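Local atomic coordinates of pentafunctional AROM polypeptide (Schizosaccharomyces pombe, PDB entry 5SWV), a protein that probably carries out five consecutive steps of the shikimate pathway, the crystallised part holding its dehydroquinate dehydratase and shikimate dehydrogenase units. Residues K93-E96 / A97-L100; T188-T191 / N192-D195. All coordinates share one frame; numbering follows the deposited sequence.

In the fold
Both contacts belong to the type I dehydroquinase part of the chain, a TIM barrel, and each is a local turn of helix on its outside. Contact 1 comes first, at the start of helix 94-106, which links strand 76-79 to strand 111-115. Contact 2 follows it along the chain toward the C-terminal end of helix 177-193, between strands 167-173 and 198-203. Their centres are 32 Å apart and their nearest atoms about 23 Å, so they do not touch. Each lies on a separate crossover helix flanking the parallel strands of the barrel, one at the helix's start and one near its finish.

Contact 1: residues K93-E96 / A97-L100; sequences KEEE and AKEL
Lys-93 and Ala-97 begin a ladder of four backbone hydrogen bonds, each N-H reaching the carbonyl four residues back, and the rung from Lys-98 N to Glu-94 O, 2.8 Å long, is nearly straight with an N-H...O angle of 168°. Lys-93 holds the N-cap position, so its carbonyl opens the helix by accepting from Ala-97 N at 3.2 Å. On the outer surface Glu-95 and Lys-98 lie alongside each other. Lys-98 starts with CG anti to its backbone N (chi1 172°) and then bends twice near its end, while Glu-95 folds round at chi2 (-49°). These shapes bring Glu-95 OE1 within 3.3 Å of Lys-98 NZ in a salt bridge between residues three apart, about one helical turn. The long, flexible lysine chain can bend over the helix surface to meet the shorter glutamate.

The carbonyl of Glu-96 accepts from Leu-100 N at 3.1 Å and also from a water, whose other proton goes to Glu-99 OE1 at 2.9 Å. The water thus joins a carboxylate to a main-chain oxygen, two acceptors.

Ala-97 and Leu-100, both buried, form the apolar side of the contact. The methyl of Ala-97 lets the helix lie close against the loop residues Phe-89 and Trp-118, whereas the longer Leu-100 extends to Leu-58 and Val-61 of helix 58-69. Glu-94 is a separate polar anchor, its OE1 bonded to Thr-122 of helix 120-128 and to Ser-119 in the loop before it.

Three successive glutamates occupy the first turn, where the positive end of the helix dipole would be expected to favour carboxylates. One of them is bound to hydroxyls and another paired with lysine, so charge and backbone bonding probably work together to stabilise the start of this helix.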
# COMPACT_ATOMS: atom_id res chain seq x y z
N LYS A 93 14.18 7.66 32.13
CA LYS A 93 13.26 8.74 31.78
C LYS A 93 11.87 8.25 31.36
O LYS A 93 11.39 8.53 30.27
CB LYS A 93 13.91 9.58 30.69
CG LYS A 93 14.92 10.53 31.27
CD LYS A 93 15.68 11.29 30.20
CE LYS A 93 15.90 12.75 30.59
NZ LYS A 93 16.44 12.93 31.98
N GLU A 94 11.23 7.54 32.28
CA GLU A 94 9.94 6.93 32.04
C GLU A 94 8.83 7.95 31.86
O GLU A 94 7.97 7.78 30.99
CB GLU A 94 9.58 5.98 33.18
CG GLU A 94 8.21 5.33 33.05
CD GLU A 94 7.95 4.34 34.15
OE1 GLU A 94 7.09 4.60 35.00
OE2 GLU A 94 8.62 3.29 34.17
N GLU A 95 8.84 8.99 32.69
CA GLU A 95 7.79 10.00 32.61
C GLU A 95 7.77 10.66 31.22
O GLU A 95 6.70 10.91 30.65
CB GLU A 95 7.92 11.04 33.74
CG GLU A 95 7.72 10.46 35.14
CD GLU A 95 6.46 9.59 35.29
OE1 GLU A 95 5.33 10.10 35.08
OE2 GLU A 95 6.58 8.38 35.61
N GLU A 96 8.95 10.87 30.65
CA GLU A 96 9.07 11.52 29.35
C GLU A 96 8.62 10.58 28.21
O GLU A 96 8.00 11.02 27.23
CB GLU A 96 10.50 12.02 29.13
CG GLU A 96 10.92 13.21 29.99
CD GLU A 96 11.31 12.89 31.45
OE1 GLU A 96 11.69 11.74 31.81
OE2 GLU A 96 11.25 13.84 32.27
N ALA A 97 8.90 9.29 28.37
CA ALA A 97 8.39 8.28 27.45
C ALA A 97 6.88 8.20 27.50
O ALA A 97 6.21 8.19 26.46
CB ALA A 97 8.99 6.94 27.78
N LYS A 98 6.33 8.14 28.71
CA LYS A 98 4.87 8.07 28.92
C LYS A 98 4.17 9.25 28.28
O LYS A 98 3.20 9.06 27.54
CB LYS A 98 4.55 8.03 30.40
CG LYS A 98 3.08 8.14 30.75
CD LYS A 98 2.83 7.68 32.18
CE LYS A 98 3.43 8.61 33.23
NZ LYS A 98 2.52 9.75 33.48
N GLU A 99 4.68 10.44 28.55
CA GLU A 99 4.18 11.66 27.93
C GLU A 99 4.17 11.54 26.42
O GLU A 99 3.19 11.90 25.79
CB GLU A 99 5.01 12.86 28.31
CG GLU A 99 4.37 14.19 27.93
CD GLU A 99 5.29 15.40 28.09
OE1 GLU A 99 6.55 15.22 28.13
OE2 GLU A 99 4.75 16.53 28.17
N LEU A 100 5.26 11.02 25.84
CA LEU A 100 5.35 10.89 24.38
C LEU A 100 4.35 9.87 23.84
O LEU A 100 3.71 10.12 22.82
CB LEU A 100 6.77 10.54 23.92
CG LEU A 100 7.76 11.73 23.80
CD1 LEU A 100 9.22 11.27 23.85
CD2 LEU A 100 7.50 12.55 22.55
O HOH W 1 8.58 13.76 26.76

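Contact 2: residues T188-T191 / N192-D195; sequences TRIT and NSMD
Ser-193 turns its hydroxyl back onto the carbonyl of Ile-190, OG donating to Ile-190 O at 3.0 Å. The oxygen lies between the backbone N and carbonyl carbon of its own residue (chi1 79°), and this rotation places it beside the preceding turn. The approach is from the flank of the carbonyl, with a C=O...O angle of 114°. Serine suits the site because its side chain is short enough to bond within its own helical turn. Ser-193 N makes two weak bonds, to that same Ile-190 O at 3.3 Å and to Arg-189 O at 3.4 Å, a single N-H shared between two carbonyls.

One residue earlier the regular pattern still holds: Asn-192 N donates to Thr-188 O at 3.2 Å. Alongside Thr-188, the short asparagine chain folds its amide back over the preceding turn: ND2 lies 2.8 Å from Thr-188 O, at an angle too poor for a hydrogen bond, and 3.7 Å from Thr-188 CG2.

Ile-190, which is buried, and Met-194 lie alongside, and the thioether sulfur meets the isoleucine chain at 4.1 Å (Met-194 SD to Ile-190 CG1). Ile-190 has CG1 anti to its backbone N, which sends that branch outward from the helix, where Met-194 SD lies beside it.

Further out, the threonines bond back along their own helix, Thr-188 OG1 to Glu-184 O and Thr-191 OG1 to Arg-187 O. Arg-189 reaches away to the carbonyl of Trp-148.

Met-194 has an extended backbone and leads the chain off towards strand 198-203. Where helical bonding weakens, the serine hydroxyl supplies an additional donor to a carbonyl near the helix end, and the isoleucine-methionine pair gives one apolar contact across the point where the chain leaves the helix.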
# COMPACT_ATOMS: atom_id res chain seq x y z
N THR A 188 4.79 -22.83 18.98
CA THR A 188 3.66 -23.76 18.85
C THR A 188 2.89 -23.85 20.17
O THR A 188 1.66 -23.76 20.17
CB THR A 188 4.09 -25.16 18.33
OG1 THR A 188 4.70 -25.04 17.05
CG2 THR A 188 2.89 -26.07 18.17
N ARG A 189 3.60 -23.99 21.29
CA ARG A 189 2.99 -24.18 22.61
C ARG A 189 2.15 -22.99 23.11
O ARG A 189 1.04 -23.17 23.61
CB ARG A 189 4.05 -24.51 23.67
CG ARG A 189 4.78 -25.83 23.49
CD ARG A 189 5.40 -26.31 24.80
NE ARG A 189 6.31 -25.33 25.44
CZ ARG A 189 7.61 -25.15 25.14
NH1 ARG A 189 8.23 -25.85 24.19
NH2 ARG A 189 8.31 -24.22 25.82
N ILE A 190 2.74 -21.80 23.02
CA ILE A 190 2.11 -20.55 23.47
C ILE A 190 0.90 -20.18 22.61
O ILE A 190 -0.09 -19.66 23.13
CB ILE A 190 3.14 -19.38 23.52
CG1 ILE A 190 2.61 -18.17 24.29
CG2 ILE A 190 3.57 -18.92 22.13
CD1 ILE A 190 2.73 -18.32 25.79
N THR A 191 1.00 -20.45 21.31
CA THR A 191 -0.06 -20.16 20.36
C THR A 191 -1.28 -21.06 20.57
O THR A 191 -2.40 -20.61 20.33
CB THR A 191 0.47 -20.28 18.93
OG1 THR A 191 1.50 -19.30 18.76
CG2 THR A 191 -0.60 -20.06 17.87
N ASN A 192 -1.07 -22.30 21.00
CA ASN A 192 -2.17 -23.21 21.40
C ASN A 192 -2.92 -22.72 22.65
O ASN A 192 -4.15 -22.85 22.74
CB ASN A 192 -1.67 -24.65 21.65
CG ASN A 192 -1.37 -25.42 20.36
OD1 ASN A 192 -2.23 -25.57 19.49
ND2 ASN A 192 -0.14 -25.93 20.24
N SER A 193 -2.17 -22.15 23.60
CA SER A 193 -2.71 -21.75 24.90
C SER A 193 -3.25 -20.33 24.98
O SER A 193 -3.76 -19.96 26.03
CB SER A 193 -1.61 -21.88 25.94
OG SER A 193 -0.74 -20.77 25.86
N MET A 194 -3.13 -19.54 23.91
CA MET A 194 -3.48 -18.11 23.94
C MET A 194 -3.67 -17.57 22.53
O MET A 194 -3.02 -18.04 21.61
CB MET A 194 -2.38 -17.34 24.65
CG MET A 194 -2.09 -15.96 24.09
SD MET A 194 -0.43 -15.45 24.46
CE MET A 194 0.20 -14.97 22.85
N ASP A 195 -4.50 -16.53 22.38
CA ASP A 195 -4.84 -15.99 21.05
C ASP A 195 -4.63 -14.46 20.86
O ASP A 195 -5.21 -13.85 19.96
CB ASP A 195 -6.29 -16.37 20.72
CG ASP A 195 -7.30 -15.72 21.67
OD1 ASP A 195 -6.89 -15.23 22.76
OD2 ASP A 195 -8.50 -15.70 21.32